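PDB 5SUH: MSM0271 protein from Mycobacterium smegmatis, which forms double-ringed trimers that probably tile the shell of the RMM bacterial microcompartment and may take part in transport across it. Local coordinates for residues Leu38-Gln43 and Gly64-Ile69; Arg57-Tyr62 and Val92-Leu97; Leu140-Ile145 and Leu172-Thr177; Gln32-Leu37 and Asp133-Arg138. One frame throughout, in Å; residues are numbered along the deposited sequence.

In the fold
From the N terminus, residues 32-37 open interaction 4 and 38-43, further along the same strand, open interaction 1. Residues 57-62 start interaction 2 before 64-69 complete interaction 1, so these two loops cross, and they touch where Leu-42 packs on Pro-61. Interaction 2 closes at 92-97. Interactions 1 and 2 both lie within the long loop that interaction 4 closes at 133-138, where the linker to the second half of the chain meets the edge of the first sheet. Interaction 3 follows in series, pairing strands 138-145 and 170-177 of the second sheet; its centre is about 23 Å from that of interaction 1. Arg-138 links it to interaction 4 by a probable hydrogen bond to Thr-177.

Interaction 1. Residues Leu38-Gln43 and Gly64-Ile69; sequences LVEDLQ and GEHALI
His-66 turns the ND1 of its ring to the backbone N-H of Asp-41, and Glu-40 lies beside this bond. The hydrogen bond from Asp-41 N to His-66 ND1 is 3.0 Å long and nearly straight, though the donor lies 27° out of the ring plane. Because ND1 accepts, a neutral ring would probably carry its proton on NE2. Glu-40 runs alongside the ring and points the same way; the carboxylate is turned steeply against the ring plane and stays clear of it. With Glu-40 CG opposite its own backbone N (chi1 174°), that carbon comes to 3.7 Å from His-66 ND1, and the extended chain takes the carboxylate past the ring.

Within the strands, Val-39 and Ala-67 form an antiparallel hydrogen-bonded pair, with Val-39 N 2.9 Å from Ala-67 O. On their face of the sheet, Val-39 CG2 meets Ile-69 CD1 at 4.1 Å, the two side chains set at a slant. On the other face the CD1 methyls of Leu-38 and Leu-68 touch. Past Asp-41 the chain bends, yet Leu-42 N still reaches Glu-65 O and Gly-64 N reaches Leu-42 O, each at 3.0 Å. Gln-43, the N-cap of helix 44-49, bonds back through NE2 to Asp-41 O.

Helix 113-127 packs on Leu-68 and His-66, while helix 182-192 meets Val-39 and Leu-42 through Asn-187. Strand 104-110 flanks 66-73 on the side away from 32-39.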
# COMPACT_ATOMS: atom_id res chain seq x y z
N LEU A 38 -25.42 -19.25 9.50
CA LEU A 38 -25.34 -20.03 8.26
C LEU A 38 -25.89 -19.27 7.09
O LEU A 38 -27.07 -18.91 7.05
CB LEU A 38 -26.09 -21.35 8.36
CG LEU A 38 -25.23 -22.58 8.55
CD1 LEU A 38 -24.48 -22.52 9.84
CD2 LEU A 38 -26.17 -23.76 8.58
N VAL A 39 -25.02 -19.04 6.13
CA VAL A 39 -25.36 -18.46 4.85
C VAL A 39 -25.41 -19.57 3.81
O VAL A 39 -24.38 -20.05 3.35
CB VAL A 39 -24.36 -17.40 4.44
CG1 VAL A 39 -24.72 -16.83 3.11
CG2 VAL A 39 -24.26 -16.32 5.54
N GLU A 40 -26.62 -19.96 3.43
CA GLU A 40 -26.81 -21.15 2.61
C GLU A 40 -26.89 -20.76 1.11
O GLU A 40 -27.41 -19.69 0.77
CB GLU A 40 -28.06 -21.89 3.11
CG GLU A 40 -28.54 -23.10 2.31
CD GLU A 40 -29.84 -23.71 2.88
OE1 GLU A 40 -30.28 -23.28 3.97
OE2 GLU A 40 -30.42 -24.60 2.23
N ASP A 41 -26.31 -21.60 0.26
CA ASP A 41 -26.30 -21.42 -1.20
C ASP A 41 -25.75 -20.04 -1.69
O ASP A 41 -26.54 -19.15 -2.02
CB ASP A 41 -27.73 -21.64 -1.75
CG ASP A 41 -27.78 -21.65 -3.29
OD1 ASP A 41 -26.81 -22.12 -3.92
OD2 ASP A 41 -28.77 -21.16 -3.87
N LEU A 42 -24.43 -19.87 -1.77
CA LEU A 42 -23.83 -18.58 -2.19
C LEU A 42 -24.13 -18.16 -3.64
O LEU A 42 -23.94 -18.95 -4.57
CB LEU A 42 -22.30 -18.59 -1.98
CG LEU A 42 -21.86 -18.62 -0.51
CD1 LEU A 42 -20.37 -18.82 -0.42
CD2 LEU A 42 -22.27 -17.36 0.23
N GLN A 43 -24.59 -16.93 -3.83
CA GLN A 43 -24.83 -16.42 -5.19
C GLN A 43 -23.50 -15.98 -5.85
O GLN A 43 -22.55 -15.65 -5.16
CB GLN A 43 -25.86 -15.27 -5.16
CG GLN A 43 -27.16 -15.62 -4.47
CD GLN A 43 -27.88 -16.81 -5.12
OE1 GLN A 43 -28.40 -16.71 -6.22
NE2 GLN A 43 -27.91 -17.93 -4.41
N GLY A 64 -22.76 -21.68 -5.17
CA GLY A 64 -23.45 -22.90 -4.82
C GLY A 64 -22.98 -23.57 -3.55
O GLY A 64 -23.62 -24.49 -3.08
N GLU A 65 -21.84 -23.10 -3.01
CA GLU A 65 -21.26 -23.61 -1.76
C GLU A 65 -21.96 -22.96 -0.53
O GLU A 65 -22.82 -22.10 -0.70
CB GLU A 65 -19.73 -23.36 -1.74
CG GLU A 65 -18.97 -24.26 -2.73
CD GLU A 65 -17.44 -24.17 -2.66
OE1 GLU A 65 -16.89 -23.14 -2.24
OE2 GLU A 65 -16.78 -25.16 -3.01
N HIS A 66 -21.62 -23.41 0.68
CA HIS A 66 -22.28 -22.88 1.88
C HIS A 66 -21.26 -22.32 2.90
O HIS A 66 -20.15 -22.84 3.03
CB HIS A 66 -23.16 -23.96 2.54
CG HIS A 66 -24.03 -24.70 1.58
ND1 HIS A 66 -25.25 -24.22 1.16
CD2 HIS A 66 -23.89 -25.92 0.99
CE1 HIS A 66 -25.81 -25.09 0.32
NE2 HIS A 66 -25.00 -26.13 0.21
N ALA A 67 -21.65 -21.28 3.64
CA ALA A 67 -20.72 -20.61 4.56
C ALA A 67 -21.23 -20.45 6.00
O ALA A 67 -22.44 -20.35 6.25
CB ALA A 67 -20.35 -19.25 4.01
N LEU A 68 -20.27 -20.44 6.93
CA LEU A 68 -20.55 -20.05 8.31
C LEU A 68 -19.81 -18.76 8.61
O LEU A 68 -18.60 -18.68 8.39
CB LEU A 68 -20.12 -21.14 9.29
CG LEU A 68 -20.34 -20.71 10.75
CD1 LEU A 68 -21.84 -20.71 11.10
CD2 LEU A 68 -19.56 -21.58 11.69
N ILE A 69 -20.53 -17.74 9.10
CA ILE A 69 -19.89 -16.46 9.44
C ILE A 69 -20.00 -16.19 10.94
O ILE A 69 -21.09 -16.33 11.52
CB ILE A 69 -20.49 -15.26 8.69
CG1 ILE A 69 -22.01 -15.13 8.96
CG2 ILE A 69 -20.20 -15.38 7.20
CD1 ILE A 69 -22.65 -13.83 8.43

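Interaction 2. Residues Arg57-Tyr62 and Val92-Leu97; sequences RGYPPY and VQPGIL
A classic beta bulge, Gly-95 and Ile-96 both facing Glu-107, breaks strand 93-99, and Gly-58 and Tyr-59, from the loop between helix 44-49 and strand 66-73, bind at this corner. Gly-58 N donates to Gly-95 O at 2.7 Å, and one residue on, Tyr-59 N donates to Pro-94 O at 3.0 Å; both hydrogen bonds run from backbone to backbone. Gly-95 CA also approaches Tyr-59 O at 3.2 Å in a CH···O contact.

The side chains add a flat layer. Gln-93 lays its amide over one face of the Tyr-59 ring, with NE2 3.5 Å above the plane and over the ring centre. The amide and ring planes are only 23° apart, while the two side chains cross at about a right angle. Gln-93 CG is anti to the carbonyl carbon (chi1 -64°) and the chain runs extended beyond it, which carries the amide across the ring. Pro-94 meets the same ring with CD, 4.1 Å from Tyr-59 CD2, and its carbonyl oxygen lies at the ring edge.

Gln-151 of a third subunit packs on Tyr-59, Gln-93 and Pro-94 and bonds to Val-92 O, while Met-164 of a second subunit also touches Tyr-59. The loop lies against strand 93-99, at the edge of this chain's first sheet in a circularly permuted BMC domain, where neighbouring subunits meet, at the kind of interface through which BMC domains assemble into rings.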
# COMPACT_ATOMS: atom_id res chain seq x y z
N ARG A 57 -7.82 -12.35 3.42
CA ARG A 57 -8.43 -13.40 2.64
C ARG A 57 -7.64 -14.73 2.66
O ARG A 57 -6.41 -14.72 2.77
CB ARG A 57 -8.60 -12.86 1.21
CG ARG A 57 -9.66 -11.74 1.16
CD ARG A 57 -9.70 -10.95 -0.18
NE ARG A 57 -10.73 -9.90 -0.17
CZ ARG A 57 -10.58 -8.68 0.35
NH1 ARG A 57 -11.60 -7.82 0.33
NH2 ARG A 57 -9.42 -8.30 0.88
N GLY A 58 -8.36 -15.85 2.54
CA GLY A 58 -7.77 -17.18 2.43
C GLY A 58 -8.27 -17.84 1.16
O GLY A 58 -8.09 -17.30 0.06
N TYR A 59 -8.88 -19.02 1.27
CA TYR A 59 -9.48 -19.65 0.09
C TYR A 59 -10.72 -18.89 -0.38
O TYR A 59 -11.48 -18.35 0.41
CB TYR A 59 -9.85 -21.11 0.36
CG TYR A 59 -8.68 -21.98 0.70
CD1 TYR A 59 -7.91 -22.56 -0.30
CD2 TYR A 59 -8.33 -22.19 2.02
CE1 TYR A 59 -6.82 -23.36 0.04
CE2 TYR A 59 -7.24 -22.98 2.36
CZ TYR A 59 -6.49 -23.55 1.37
OH TYR A 59 -5.42 -24.32 1.74
N PRO A 60 -10.88 -18.78 -1.70
CA PRO A 60 -12.10 -18.19 -2.25
C PRO A 60 -13.26 -19.20 -2.32
O PRO A 60 -13.08 -20.34 -2.75
CB PRO A 60 -11.65 -17.71 -3.63
CG PRO A 60 -10.51 -18.61 -3.98
CD PRO A 60 -9.81 -18.91 -2.71
N PRO A 61 -14.45 -18.79 -1.83
CA PRO A 61 -15.63 -19.65 -1.98
C PRO A 61 -16.12 -19.62 -3.42
O PRO A 61 -15.70 -18.76 -4.18
CB PRO A 61 -16.64 -19.01 -1.00
CG PRO A 61 -16.24 -17.58 -0.94
CD PRO A 61 -14.73 -17.58 -1.05
N TYR A 62 -16.97 -20.57 -3.81
CA TYR A 62 -17.53 -20.62 -5.17
C TYR A 62 -19.07 -20.66 -5.13
O TYR A 62 -19.67 -20.96 -4.10
CB TYR A 62 -16.99 -21.83 -5.95
CG TYR A 62 -15.48 -21.82 -6.05
CD1 TYR A 62 -14.83 -20.77 -6.67
CD2 TYR A 62 -14.71 -22.83 -5.49
CE1 TYR A 62 -13.47 -20.73 -6.75
CE2 TYR A 62 -13.34 -22.80 -5.56
CZ TYR A 62 -12.72 -21.74 -6.19
OH TYR A 62 -11.35 -21.71 -6.26
N VAL A 92 -13.70 -28.33 5.88
CA VAL A 92 -14.10 -26.95 5.65
C VAL A 92 -12.84 -26.11 5.42
O VAL A 92 -11.75 -26.50 5.83
CB VAL A 92 -14.97 -26.35 6.83
CG1 VAL A 92 -16.23 -27.20 7.08
CG2 VAL A 92 -14.16 -26.20 8.11
N GLN A 93 -12.99 -24.98 4.73
CA GLN A 93 -11.86 -24.13 4.38
C GLN A 93 -12.09 -22.72 4.85
O GLN A 93 -13.18 -22.16 4.67
CB GLN A 93 -11.64 -24.09 2.87
CG GLN A 93 -11.27 -25.39 2.22
CD GLN A 93 -11.06 -25.21 0.73
OE1 GLN A 93 -11.98 -24.84 -0.01
NE2 GLN A 93 -9.84 -25.47 0.27
N PRO A 94 -11.05 -22.11 5.42
CA PRO A 94 -11.19 -20.71 5.85
C PRO A 94 -11.06 -19.73 4.68
O PRO A 94 -10.10 -19.79 3.91
CB PRO A 94 -10.05 -20.54 6.86
CG PRO A 94 -9.02 -21.56 6.41
CD PRO A 94 -9.76 -22.71 5.80
N GLY A 95 -12.04 -18.83 4.55
CA GLY A 95 -12.00 -17.81 3.52
C GLY A 95 -11.61 -16.44 4.05
O GLY A 95 -10.96 -15.64 3.36
N ILE A 96 -12.00 -16.20 5.30
CA ILE A 96 -11.69 -14.96 6.01
C ILE A 96 -11.30 -15.24 7.47
O ILE A 96 -11.94 -16.05 8.16
CB ILE A 96 -12.88 -13.98 5.94
CG1 ILE A 96 -13.11 -13.55 4.50
CG2 ILE A 96 -12.63 -12.76 6.79
CD1 ILE A 96 -14.37 -12.81 4.27
N LEU A 97 -10.21 -14.62 7.91
CA LEU A 97 -9.79 -14.62 9.31
C LEU A 97 -9.12 -13.29 9.63
O LEU A 97 -8.06 -12.98 9.09
CB LEU A 97 -8.85 -15.79 9.61
CG LEU A 97 -8.26 -15.85 11.02
CD1 LEU A 97 -9.31 -16.18 12.06
CD2 LEU A 97 -7.13 -16.87 11.07

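Interaction 3. Residues Leu140-Ile145 and Leu172-Thr177; sequences LFHDII and LVYEMT
Phe-141 and Glu-175, like Asp-143 and Val-173, face each other as antiparallel hydrogen-bonded pairs, and their backbone bonds carry the pairing. Glu-175 N gives to Phe-141 O at 2.8 Å, and Val-173 N gives to Asp-143 O at 3.1 Å. Near the start of strand 138-145 a classic beta bulge lets Glu-175 O receive two donors from one face of its plane: Leu-140 N at 2.8 Å and Phe-141 N at 3.3 Å.

The aromatic contact is a CH-pi one: His-142 CB sits over a face of the Tyr-174 ring, 3.8 Å from its centroid. With His-142 CG between its backbone N and carbonyl carbon (chi1 59°), the two side chains lie alongside each other and point the same way, while the rings meet obliquely, planes 38° apart.

Among apolar contacts, Val-173 CG2 lies at the edge of the Phe-141 ring, 4.0 Å from CE2, and Leu-172 CD1 meets Ile-144 CG1 at 4.1 Å.

Polar ends are held from outside: Glu-175 by Arg-209, Asp-143 by Arg-80 of a fourth subunit, Tyr-174 by Thr-227. Helix 216-232 backs the face bearing Tyr-174 and Ile-144, and strand 208-214 continues the sheet beyond 170-177.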
# COMPACT_ATOMS: atom_id res chain seq x y z
N LEU A 140 -29.05 0.93 10.73
CA LEU A 140 -28.55 2.29 11.01
C LEU A 140 -29.00 3.31 9.97
O LEU A 140 -29.25 4.45 10.28
CB LEU A 140 -27.01 2.31 11.08
CG LEU A 140 -26.36 1.50 12.22
CD1 LEU A 140 -24.84 1.57 12.21
CD2 LEU A 140 -26.90 1.95 13.55
N PHE A 141 -29.10 2.87 8.72
CA PHE A 141 -29.47 3.74 7.61
C PHE A 141 -29.78 2.92 6.35
O PHE A 141 -29.22 1.84 6.13
CB PHE A 141 -28.34 4.76 7.33
CG PHE A 141 -28.70 5.80 6.30
CD1 PHE A 141 -29.43 6.94 6.66
CD2 PHE A 141 -28.33 5.64 4.97
CE1 PHE A 141 -29.77 7.90 5.72
CE2 PHE A 141 -28.67 6.59 4.00
CZ PHE A 141 -29.40 7.72 4.38
N HIS A 142 -30.72 3.40 5.55
CA HIS A 142 -30.88 2.92 4.17
C HIS A 142 -31.54 4.02 3.31
O HIS A 142 -32.24 4.89 3.84
CB HIS A 142 -31.66 1.58 4.09
CG HIS A 142 -33.04 1.65 4.67
ND1 HIS A 142 -34.07 2.37 4.07
CD2 HIS A 142 -33.58 1.07 5.76
CE1 HIS A 142 -35.16 2.24 4.79
NE2 HIS A 142 -34.90 1.46 5.82
N ASP A 143 -31.26 3.99 2.01
CA ASP A 143 -31.78 4.96 1.07
C ASP A 143 -31.58 4.50 -0.37
O ASP A 143 -30.68 3.69 -0.65
CB ASP A 143 -31.10 6.31 1.27
CG ASP A 143 -31.91 7.47 0.69
OD1 ASP A 143 -33.06 7.27 0.22
OD2 ASP A 143 -31.38 8.60 0.71
N ILE A 144 -32.42 5.00 -1.28
CA ILE A 144 -32.29 4.71 -2.71
C ILE A 144 -32.07 6.03 -3.45
O ILE A 144 -32.96 6.86 -3.50
CB ILE A 144 -33.54 3.97 -3.26
CG1 ILE A 144 -33.62 2.57 -2.67
CG2 ILE A 144 -33.50 3.86 -4.79
CD1 ILE A 144 -34.86 1.82 -3.06
N ILE A 145 -30.87 6.20 -3.99
CA ILE A 145 -30.51 7.35 -4.81
C ILE A 145 -30.76 6.98 -6.27
O ILE A 145 -30.03 6.16 -6.86
CB ILE A 145 -29.02 7.76 -4.63
CG1 ILE A 145 -28.79 8.40 -3.27
CG2 ILE A 145 -28.57 8.76 -5.72
CD1 ILE A 145 -28.36 7.46 -2.22
N LEU A 172 -28.63 1.68 -4.15
CA LEU A 172 -29.11 1.40 -2.79
C LEU A 172 -27.96 1.34 -1.80
O LEU A 172 -26.98 0.62 -2.03
CB LEU A 172 -29.86 0.08 -2.75
CG LEU A 172 -30.07 -0.56 -1.37
CD1 LEU A 172 -31.00 0.27 -0.48
CD2 LEU A 172 -30.58 -1.97 -1.56
N VAL A 173 -28.06 2.10 -0.72
CA VAL A 173 -27.06 1.98 0.35
C VAL A 173 -27.79 1.47 1.58
O VAL A 173 -28.93 1.88 1.84
CB VAL A 173 -26.30 3.32 0.66
CG1 VAL A 173 -25.31 3.69 -0.46
CG2 VAL A 173 -27.26 4.47 0.93
N TYR A 174 -27.14 0.57 2.32
CA TYR A 174 -27.74 -0.04 3.50
C TYR A 174 -26.69 -0.24 4.59
O TYR A 174 -25.65 -0.90 4.38
CB TYR A 174 -28.36 -1.39 3.14
CG TYR A 174 -29.61 -1.75 3.91
CD1 TYR A 174 -30.82 -1.93 3.24
CD2 TYR A 174 -29.58 -1.95 5.29
CE1 TYR A 174 -31.98 -2.28 3.93
CE2 TYR A 174 -30.73 -2.29 5.99
CZ TYR A 174 -31.93 -2.46 5.29
OH TYR A 174 -33.10 -2.80 5.95
N GLU A 175 -26.95 0.33 5.76
CA GLU A 175 -26.00 0.26 6.85
C GLU A 175 -26.62 -0.41 8.08
O GLU A 175 -27.73 -0.07 8.48
CB GLU A 175 -25.48 1.67 7.19
CG GLU A 175 -24.30 1.66 8.18
CD GLU A 175 -23.67 3.03 8.40
OE1 GLU A 175 -24.26 4.07 8.04
OE2 GLU A 175 -22.54 3.06 8.94
N MET A 176 -25.85 -1.30 8.71
CA MET A 176 -26.31 -2.09 9.86
C MET A 176 -25.19 -2.37 10.87
O MET A 176 -24.00 -2.18 10.55
CB MET A 176 -26.86 -3.43 9.38
CG MET A 176 -25.74 -4.23 8.69
SD MET A 176 -26.33 -5.16 7.29
CE MET A 176 -26.56 -3.85 6.09
N THR A 177 -25.56 -2.85 12.05
CA THR A 177 -24.57 -3.30 13.01
C THR A 177 -25.14 -4.44 13.89
O THR A 177 -26.33 -4.43 14.23
CB THR A 177 -24.01 -2.13 13.87
OG1 THR A 177 -22.89 -2.60 14.60
CG2 THR A 177 -25.06 -1.53 14.86

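Interaction 4. Residues Gln32-Leu37 and Asp133-Arg138; sequences QIRVYL and DQLRPR
Gln-134 reaches into the backbone of strand 32-39 and takes the N-H of Tyr-36 on its side-chain oxygen. The bond from Tyr-36 N to Gln-134 OE1 is 2.6 Å long and almost linear (174°), its donor tilted 35° out of the amide carbonyl plane. With CG lying between its backbone N and carbonyl carbon (chi1 83°), Gln-134 then runs extended, far enough to act like a neighbouring strand's carbonyl. Beside it, Leu-135 N donates to Arg-34 O at 2.8 Å, so the linker is gripped by one backbone and one side-chain bond. Gln-134 CA adds a CH···O contact to Ile-33 O at 3.3 Å, and its CB rests 4.1 Å from Ile-33 CG2. Leu-135 lays CD1 over one face of the Arg-34 guanidinium, 3.9 Å from NH1.

In the next shell, Arg-34 is held in place by a salt bridge from NE to Glu-71 and a cation-pi contact with Phe-103. Arg-34 and Val-35 both face Glu-71 as a classic beta bulge at the corner of the strand. From the linker side, the NE2 of Gln-134 bonds weakly to Glu-234 O.

The linker touches the edge strand of this chain's first sheet through Asp-133 to Leu-135 and then leads away, pairing with the C-terminal tail through Gln-134 and Gln-236. Leu-124 of helix 113-127 packs on Ile-33 and Tyr-36, strand 66-73 lies next in the sheet, and Arg-138 starts strand 138-145.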
# COMPACT_ATOMS: atom_id res chain seq x y z
N GLN A 32 -17.69 -13.95 23.82
CA GLN A 32 -19.02 -13.50 23.40
C GLN A 32 -19.26 -13.52 21.89
O GLN A 32 -18.50 -12.94 21.12
CB GLN A 32 -19.34 -12.10 23.91
CG GLN A 32 -20.78 -11.73 23.52
CD GLN A 32 -21.08 -10.25 23.57
OE1 GLN A 32 -20.55 -9.52 24.40
NE2 GLN A 32 -21.97 -9.81 22.67
N ILE A 33 -20.34 -14.16 21.50
CA ILE A 33 -20.73 -14.19 20.11
C ILE A 33 -21.62 -13.01 19.71
O ILE A 33 -22.70 -12.81 20.26
CB ILE A 33 -21.40 -15.51 19.78
CG1 ILE A 33 -20.30 -16.58 19.70
CG2 ILE A 33 -22.14 -15.41 18.46
CD1 ILE A 33 -20.73 -17.90 19.14
N ARG A 34 -21.13 -12.21 18.78
CA ARG A 34 -21.82 -11.03 18.28
C ARG A 34 -22.69 -11.42 17.09
O ARG A 34 -23.85 -11.04 17.01
CB ARG A 34 -20.82 -9.97 17.80
CG ARG A 34 -19.79 -9.59 18.82
CD ARG A 34 -19.75 -8.14 19.08
NE ARG A 34 -19.82 -7.32 17.88
CZ ARG A 34 -20.17 -6.03 17.93
NH1 ARG A 34 -20.47 -5.47 19.11
NH2 ARG A 34 -20.27 -5.32 16.83
N VAL A 35 -22.09 -12.21 16.19
CA VAL A 35 -22.78 -12.72 15.00
C VAL A 35 -22.49 -14.22 14.83
O VAL A 35 -21.34 -14.63 14.95
CB VAL A 35 -22.33 -11.99 13.72
CG1 VAL A 35 -23.04 -12.57 12.51
CG2 VAL A 35 -22.59 -10.53 13.81
N TYR A 36 -23.53 -15.02 14.59
CA TYR A 36 -23.37 -16.46 14.28
C TYR A 36 -24.41 -16.87 13.23
O TYR A 36 -25.59 -16.99 13.56
CB TYR A 36 -23.53 -17.33 15.55
CG TYR A 36 -23.49 -18.84 15.30
CD1 TYR A 36 -24.65 -19.57 15.02
CD2 TYR A 36 -22.28 -19.54 15.35
CE1 TYR A 36 -24.60 -20.95 14.78
CE2 TYR A 36 -22.23 -20.92 15.12
CZ TYR A 36 -23.38 -21.61 14.84
OH TYR A 36 -23.29 -22.96 14.62
N LEU A 37 -23.97 -17.14 12.01
CA LEU A 37 -24.93 -17.37 10.93
C LEU A 37 -24.50 -18.33 9.83
O LEU A 37 -23.40 -18.23 9.29
CB LEU A 37 -25.28 -16.05 10.24
CG LEU A 37 -26.70 -15.51 10.47
CD1 LEU A 37 -27.04 -14.52 9.38
CD2 LEU A 37 -27.75 -16.63 10.57
N ASP A 133 -27.48 -16.40 21.35
CA ASP A 133 -26.66 -15.50 22.18
C ASP A 133 -26.12 -14.32 21.33
O ASP A 133 -25.64 -13.34 21.88
CB ASP A 133 -25.44 -16.22 22.79
CG ASP A 133 -25.77 -17.14 23.94
OD1 ASP A 133 -26.80 -16.96 24.63
OD2 ASP A 133 -24.97 -18.08 24.15
N GLN A 134 -26.23 -14.41 20.00
CA GLN A 134 -25.78 -13.31 19.13
C GLN A 134 -26.62 -12.03 19.28
O GLN A 134 -27.72 -12.05 19.87
CB GLN A 134 -25.75 -13.75 17.66
CG GLN A 134 -27.10 -13.66 16.90
CD GLN A 134 -26.98 -14.12 15.43
OE1 GLN A 134 -25.92 -14.02 14.81
NE2 GLN A 134 -28.09 -14.57 14.86
N LEU A 135 -26.09 -10.92 18.75
CA LEU A 135 -26.84 -9.66 18.69
C LEU A 135 -27.83 -9.65 17.53
O LEU A 135 -27.50 -10.08 16.42
CB LEU A 135 -25.88 -8.48 18.58
CG LEU A 135 -25.02 -8.18 19.82
CD1 LEU A 135 -23.96 -7.12 19.52
CD2 LEU A 135 -25.92 -7.67 20.91
N ARG A 136 -29.05 -9.16 17.77
CA ARG A 136 -29.99 -9.05 16.67
C ARG A 136 -29.58 -7.83 15.83
O ARG A 136 -29.10 -6.83 16.37
CB ARG A 136 -31.43 -8.96 17.16
CG ARG A 136 -31.89 -7.59 17.52
CD ARG A 136 -33.39 -7.58 17.74
NE ARG A 136 -33.78 -6.36 18.43
CZ ARG A 136 -34.98 -6.13 18.97
NH1 ARG A 136 -35.92 -7.07 18.94
NH2 ARG A 136 -35.21 -4.98 19.59
N PRO A 137 -29.76 -7.90 14.51
CA PRO A 137 -29.36 -6.81 13.61
C PRO A 137 -30.04 -5.49 13.92
O PRO A 137 -31.24 -5.45 14.22
CB PRO A 137 -29.80 -7.31 12.23
CG PRO A 137 -29.78 -8.84 12.37
CD PRO A 137 -30.24 -9.10 13.78
N ARG A 138 -29.25 -4.42 13.94
CA ARG A 138 -29.78 -3.07 14.10
C ARG A 138 -29.52 -2.27 12.84
O ARG A 138 -28.38 -2.09 12.45
CB ARG A 138 -29.17 -2.35 15.30
CG ARG A 138 -29.59 -0.88 15.33
CD ARG A 138 -29.68 -0.35 16.74
NE ARG A 138 -28.39 -0.36 17.43
CZ ARG A 138 -27.57 0.68 17.49
NH1 ARG A 138 -27.90 1.83 16.91
NH2 ARG A 138 -26.41 0.57 18.15